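Local coordinates for protein cellulase (Rhodothermus marinus, PDB 3B7M) that probably hydrolyses internal beta-1,4-glucosidic bonds of cellulose, as an engineered family 12 endoglucanase with a beta jelly-roll fold, at residues 96-101 with 115-120; 140-145 with 157-162. All coordinates share one frame; numbering follows the deposited sequence.

Contacts 1 and 2 belong to two beta hairpins of one sheet, one after the other along the chain, about 12 Å apart between their centres. They meet where strand 112-122 runs parallel to strand 152-159. Tyr157 of contact 2 is probably hydrogen-bonded through both its backbone groups to contact 1, with its N 2.9 Å from Met116 O and its O 2.8 Å from Trp118 N. On the side covered by helix 171-181, CG2 of Ile117 comes within 3.4 Å of CZ3 of Trp142, so the two hairpins share a hydrophobic layer. Contact 1 lies deep in the chain, its Asp97-Met116 face next to Glu114 and Glu198, consistent with the family 12 substrate cleft; contact 2 lies nearer the periphery.

Contact 1: residues 96-101 with 115-120; sequences YDIFFA and LMIWLN
A buried carboxylate rests against a thioether chain where Asp97 pairs with Met116: OD1 lies 3.6 Å from Met116 CG, the two side chains crossing. The setting is the antiparallel hairpin of strands 91-101 and 112-122, in the middle of a jelly-roll sheet. Asp97 and Met116 form a non-hydrogen-bonded pair, flanked by the hydrogen-bonded pairs Tyr96-Ile117 and Ile98-Leu115. Tyr96 O receives both Ile117 N, at 3.1 Å, and a CA-H...O contact from Met116 CA, also at 3.1 Å. The methionine chain bends at its last torsion (chi3 79°), which brings CE back to 3.9 Å from that same oxygen. The carboxylate of Glu114 lies close to the other oxygen of Asp97, a pairing of like groups, and Met116 also touches Glu198, so this face is consistent with the carboxylate-lined cleft of family 12 enzymes. An alanine in place of Met116 would probably open a gap beside OD1 of Asp97 and remove the apolar contact that Met116 makes with Glu198. The reverse face is hydrophobic and is covered by helix 171-181, which touches Phe100, Leu115 and Ile117. There Tyr96 CB meets Ile117 CB at 4.0 Å, while its ring edge reaches Leu119 CD1 and its hydroxyl is hydrogen-bonded to Thr80 on the opposing sheet. At the far end the Phe100 ring presents its edge to Leu115, with CE1 3.9 Å from CB.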
# COMPACT_ATOMS: atom_id res chain seq x y z
N TYR A 96 2.45 -0.23 2.18
CA TYR A 96 2.12 -1.04 1.01
C TYR A 96 0.71 -1.59 1.10
O TYR A 96 0.20 -1.86 2.20
CB TYR A 96 3.06 -2.23 0.88
CG TYR A 96 4.36 -1.88 0.22
CD1 TYR A 96 5.38 -1.26 0.95
CD2 TYR A 96 4.58 -2.15 -1.12
CE1 TYR A 96 6.58 -0.93 0.34
CE2 TYR A 96 5.79 -1.81 -1.73
CZ TYR A 96 6.78 -1.21 -0.98
OH TYR A 96 7.98 -0.86 -1.56
N ASP A 97 0.09 -1.77 -0.06
CA ASP A 97 -1.21 -2.42 -0.18
C ASP A 97 -1.14 -3.40 -1.35
O ASP A 97 -0.84 -3.00 -2.49
CB ASP A 97 -2.29 -1.36 -0.42
CG ASP A 97 -3.67 -1.75 0.12
OD1 ASP A 97 -3.85 -2.86 0.67
OD2 ASP A 97 -4.58 -0.90 -0.01
N ILE A 98 -1.36 -4.67 -1.07
CA ILE A 98 -1.28 -5.72 -2.08
C ILE A 98 -2.63 -6.44 -2.18
O ILE A 98 -3.18 -6.89 -1.16
CB ILE A 98 -0.16 -6.74 -1.76
CG1 ILE A 98 1.16 -6.00 -1.41
CG2 ILE A 98 0.05 -7.68 -2.93
CD1 ILE A 98 2.32 -6.89 -0.98
N PHE A 99 -3.16 -6.54 -3.40
CA PHE A 99 -4.50 -7.12 -3.59
C PHE A 99 -4.52 -8.49 -4.26
O PHE A 99 -3.82 -8.71 -5.26
CB PHE A 99 -5.41 -6.14 -4.33
CG PHE A 99 -5.83 -4.97 -3.49
CD1 PHE A 99 -6.88 -5.09 -2.58
CD2 PHE A 99 -5.16 -3.75 -3.60
CE1 PHE A 99 -7.27 -4.01 -1.79
CE2 PHE A 99 -5.55 -2.66 -2.81
CZ PHE A 99 -6.60 -2.78 -1.91
N PHE A 100 -5.31 -9.39 -3.68
CA PHE A 100 -5.49 -10.75 -4.18
C PHE A 100 -6.95 -11.01 -4.44
O PHE A 100 -7.81 -10.54 -3.68
CB PHE A 100 -5.01 -11.78 -3.15
CG PHE A 100 -3.59 -11.59 -2.71
CD1 PHE A 100 -3.28 -10.70 -1.70
CD2 PHE A 100 -2.57 -12.30 -3.31
CE1 PHE A 100 -1.96 -10.52 -1.28
CE2 PHE A 100 -1.25 -12.13 -2.90
CZ PHE A 100 -0.96 -11.24 -1.88
N ALA A 101 -7.24 -11.77 -5.49
CA ALA A 101 -8.60 -12.19 -5.78
C ALA A 101 -8.63 -13.61 -6.33
O ALA A 101 -7.73 -14.03 -7.07
CB ALA A 101 -9.25 -11.23 -6.77
N LEU A 115 -3.46 -7.21 1.57
CA LEU A 115 -2.31 -7.34 2.45
C LEU A 115 -1.54 -6.03 2.52
O LEU A 115 -1.06 -5.53 1.51
CB LEU A 115 -1.39 -8.48 1.99
CG LEU A 115 -0.34 -9.03 2.97
CD1 LEU A 115 -0.07 -10.50 2.70
CD2 LEU A 115 0.96 -8.24 2.90
N MET A 116 -1.45 -5.49 3.73
CA MET A 116 -0.77 -4.23 4.00
C MET A 116 0.54 -4.42 4.76
O MET A 116 0.67 -5.31 5.60
CB MET A 116 -1.67 -3.28 4.81
CG MET A 116 -3.06 -3.04 4.21
SD MET A 116 -3.81 -1.53 4.89
CE MET A 116 -2.94 -0.30 3.91
N ILE A 117 1.51 -3.57 4.44
CA ILE A 117 2.78 -3.56 5.16
C ILE A 117 3.04 -2.13 5.54
O ILE A 117 3.24 -1.28 4.67
CB ILE A 117 3.90 -4.13 4.29
CG1 ILE A 117 3.52 -5.52 3.79
CG2 ILE A 117 5.26 -4.11 5.03
CD1 ILE A 117 4.49 -6.12 2.75
N TRP A 118 3.00 -1.86 6.84
CA TRP A 118 3.17 -0.53 7.39
C TRP A 118 4.62 -0.35 7.78
O TRP A 118 5.16 -1.12 8.58
CB TRP A 118 2.30 -0.35 8.64
CG TRP A 118 0.80 -0.33 8.41
CD1 TRP A 118 0.10 -1.04 7.49
CD2 TRP A 118 -0.17 0.40 9.18
NE1 TRP A 118 -1.25 -0.78 7.61
CE2 TRP A 118 -1.44 0.10 8.65
CE3 TRP A 118 -0.08 1.30 10.25
CZ2 TRP A 118 -2.61 0.66 9.15
CZ3 TRP A 118 -1.25 1.86 10.76
CH2 TRP A 118 -2.50 1.54 10.20
N LEU A 119 5.24 0.68 7.22
CA LEU A 119 6.65 0.98 7.46
C LEU A 119 6.84 2.12 8.45
O LEU A 119 7.87 2.19 9.14
CB LEU A 119 7.34 1.32 6.13
CG LEU A 119 7.35 0.20 5.07
CD1 LEU A 119 8.09 0.67 3.83
CD2 LEU A 119 7.99 -1.06 5.63
N ASN A 120 5.86 3.02 8.51
CA ASN A 120 5.94 4.21 9.34
C ASN A 120 4.55 4.78 9.54
O ASN A 120 3.61 4.43 8.81
CB ASN A 120 6.86 5.26 8.69
CG ASN A 120 7.67 6.08 9.70
OD1 ASN A 120 8.83 6.42 9.46
ND2 ASN A 120 7.08 6.38 10.83

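Contact 2: residues 140-145 with 157-162; sequences ATWEVW and YVRTTP
In the beta hairpin of strands 140-148 and 152-159, Arg159 lays its aliphatic chain over the indole of Trp142. Arg159 CG stands 3.8 Å from the centroid of the six-membered ring, a CH-pi contact only 16° off the ring normal. The arginine is extended from CG to NE, which carries the guanidinium past the indole, the two planes nearly perpendicular (87°). One guanidinium face then receives Ala140 CB, 3.6 Å from NH2, while NH1 donates to Thr161 O at 2.7 Å, in the guanidinium plane. Reciprocal backbone hydrogen bonds join Glu143 and Val158, each 2.9 Å between N and O. Beyond the strand end, Thr160 N still donates a hydrogen bond to Thr141 O at 3.1 Å, and a water that donates to this oxygen accepts from Thr161 N. On the face of Glu143, Trp145 NE1 donates to Glu143 OE1 from above the carboxylate plane, and Val158 CG2 lies 3.8 Å from Trp145 CD1; the other carboxylate oxygen forms a salt bridge with Arg131 on strand 130-137. The opposite face meets helix 171-181: Trp142 and Tyr157 both pack edge-to-face with Phe174, the Tyr157 hydroxyl is hydrogen-bonded to Asp177, and Trp142 also touches Ile117 and Leu119 of strand 112-122.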
# COMPACT_ATOMS: atom_id res chain seq x y z
N ALA A 140 13.27 -8.17 9.97
CA ALA A 140 12.62 -7.35 10.98
C ALA A 140 11.44 -8.03 11.67
O ALA A 140 10.98 -9.08 11.25
CB ALA A 140 12.19 -6.02 10.39
N THR A 141 10.97 -7.38 12.73
CA THR A 141 9.85 -7.84 13.53
C THR A 141 8.57 -7.07 13.12
O THR A 141 8.62 -5.86 12.87
CB THR A 141 10.19 -7.64 15.01
OG1 THR A 141 11.37 -8.38 15.29
CG2 THR A 141 9.09 -8.12 15.92
N TRP A 142 7.46 -7.78 13.04
CA TRP A 142 6.19 -7.22 12.56
C TRP A 142 5.05 -7.67 13.46
O TRP A 142 5.02 -8.85 13.85
CB TRP A 142 5.91 -7.70 11.14
CG TRP A 142 7.04 -7.47 10.20
CD1 TRP A 142 8.16 -8.25 10.04
CD2 TRP A 142 7.20 -6.36 9.31
NE1 TRP A 142 9.00 -7.69 9.10
CE2 TRP A 142 8.43 -6.53 8.64
CE3 TRP A 142 6.41 -5.25 9.01
CZ2 TRP A 142 8.89 -5.63 7.68
CZ3 TRP A 142 6.88 -4.34 8.06
CH2 TRP A 142 8.10 -4.55 7.40
N GLU A 143 4.14 -6.76 13.81
CA GLU A 143 2.86 -7.14 14.40
C GLU A 143 1.93 -7.53 13.27
O GLU A 143 1.91 -6.85 12.23
CB GLU A 143 2.19 -5.98 15.14
CG GLU A 143 2.98 -5.28 16.21
CD GLU A 143 2.19 -4.11 16.81
OE1 GLU A 143 1.46 -3.40 16.05
OE2 GLU A 143 2.30 -3.91 18.04
N VAL A 144 1.16 -8.58 13.48
CA VAL A 144 0.21 -9.06 12.50
C VAL A 144 -1.18 -8.71 13.01
O VAL A 144 -1.52 -9.01 14.15
CB VAL A 144 0.32 -10.60 12.27
CG1 VAL A 144 -0.61 -11.06 11.14
CG2 VAL A 144 1.77 -10.99 11.96
N TRP A 145 -1.95 -8.04 12.15
CA TRP A 145 -3.32 -7.68 12.44
C TRP A 145 -4.20 -8.35 11.40
O TRP A 145 -3.82 -8.46 10.22
CB TRP A 145 -3.52 -6.16 12.38
CG TRP A 145 -2.71 -5.39 13.39
CD1 TRP A 145 -1.35 -5.17 13.38
CD2 TRP A 145 -3.21 -4.73 14.56
NE1 TRP A 145 -0.98 -4.42 14.47
CE2 TRP A 145 -2.10 -4.14 15.21
CE3 TRP A 145 -4.48 -4.60 15.13
CZ2 TRP A 145 -2.23 -3.41 16.39
CZ3 TRP A 145 -4.60 -3.87 16.31
CH2 TRP A 145 -3.49 -3.29 16.93
N TYR A 157 0.75 -6.05 8.35
CA TYR A 157 2.02 -6.26 9.05
C TYR A 157 2.57 -4.89 9.38
O TYR A 157 2.75 -4.06 8.48
CB TYR A 157 3.00 -7.03 8.15
CG TYR A 157 2.54 -8.44 7.83
CD1 TYR A 157 1.63 -8.69 6.79
CD2 TYR A 157 3.01 -9.53 8.57
CE1 TYR A 157 1.20 -9.99 6.50
CE2 TYR A 157 2.60 -10.83 8.29
CZ TYR A 157 1.68 -11.06 7.27
OH TYR A 157 1.29 -12.35 7.00
N VAL A 158 2.80 -4.63 10.66
CA VAL A 158 3.25 -3.32 11.12
C VAL A 158 4.64 -3.47 11.73
O VAL A 158 4.80 -4.13 12.75
CB VAL A 158 2.27 -2.71 12.16
CG1 VAL A 158 2.67 -1.31 12.56
CG2 VAL A 158 0.84 -2.70 11.60
N ARG A 159 5.63 -2.88 11.07
CA ARG A 159 7.01 -2.89 11.54
C ARG A 159 7.12 -2.31 12.93
O ARG A 159 6.72 -1.19 13.15
CB ARG A 159 7.88 -2.08 10.58
CG ARG A 159 9.25 -2.70 10.34
CD ARG A 159 10.06 -1.84 9.42
NE ARG A 159 11.29 -2.51 8.97
CZ ARG A 159 12.49 -2.36 9.54
NH1 ARG A 159 12.62 -1.57 10.61
NH2 ARG A 159 13.54 -3.00 9.05
N THR A 160 7.66 -3.08 13.88
CA THR A 160 7.78 -2.59 15.27
C THR A 160 8.84 -1.50 15.37
O THR A 160 8.78 -0.66 16.26
CB THR A 160 8.11 -3.71 16.26
OG1 THR A 160 9.33 -4.34 15.86
CG2 THR A 160 7.03 -4.76 16.25
N THR A 161 9.83 -1.54 14.48
CA THR A 161 10.70 -0.38 14.32
C THR A 161 10.48 0.38 13.01
O THR A 161 10.71 -0.16 11.93
CB THR A 161 12.20 -0.63 14.73
OG1 THR A 161 13.09 -0.20 13.68
CG2 THR A 161 12.47 -2.04 15.12
N PRO A 162 9.96 1.61 13.12
CA PRO A 162 9.63 2.43 11.94
C PRO A 162 10.87 2.69 11.09
O PRO A 162 11.99 2.75 11.62
CB PRO A 162 9.10 3.75 12.53
CG PRO A 162 8.80 3.46 13.98
CD PRO A 162 9.70 2.32 14.38
O HOH W 1 11.03 -4.19 13.34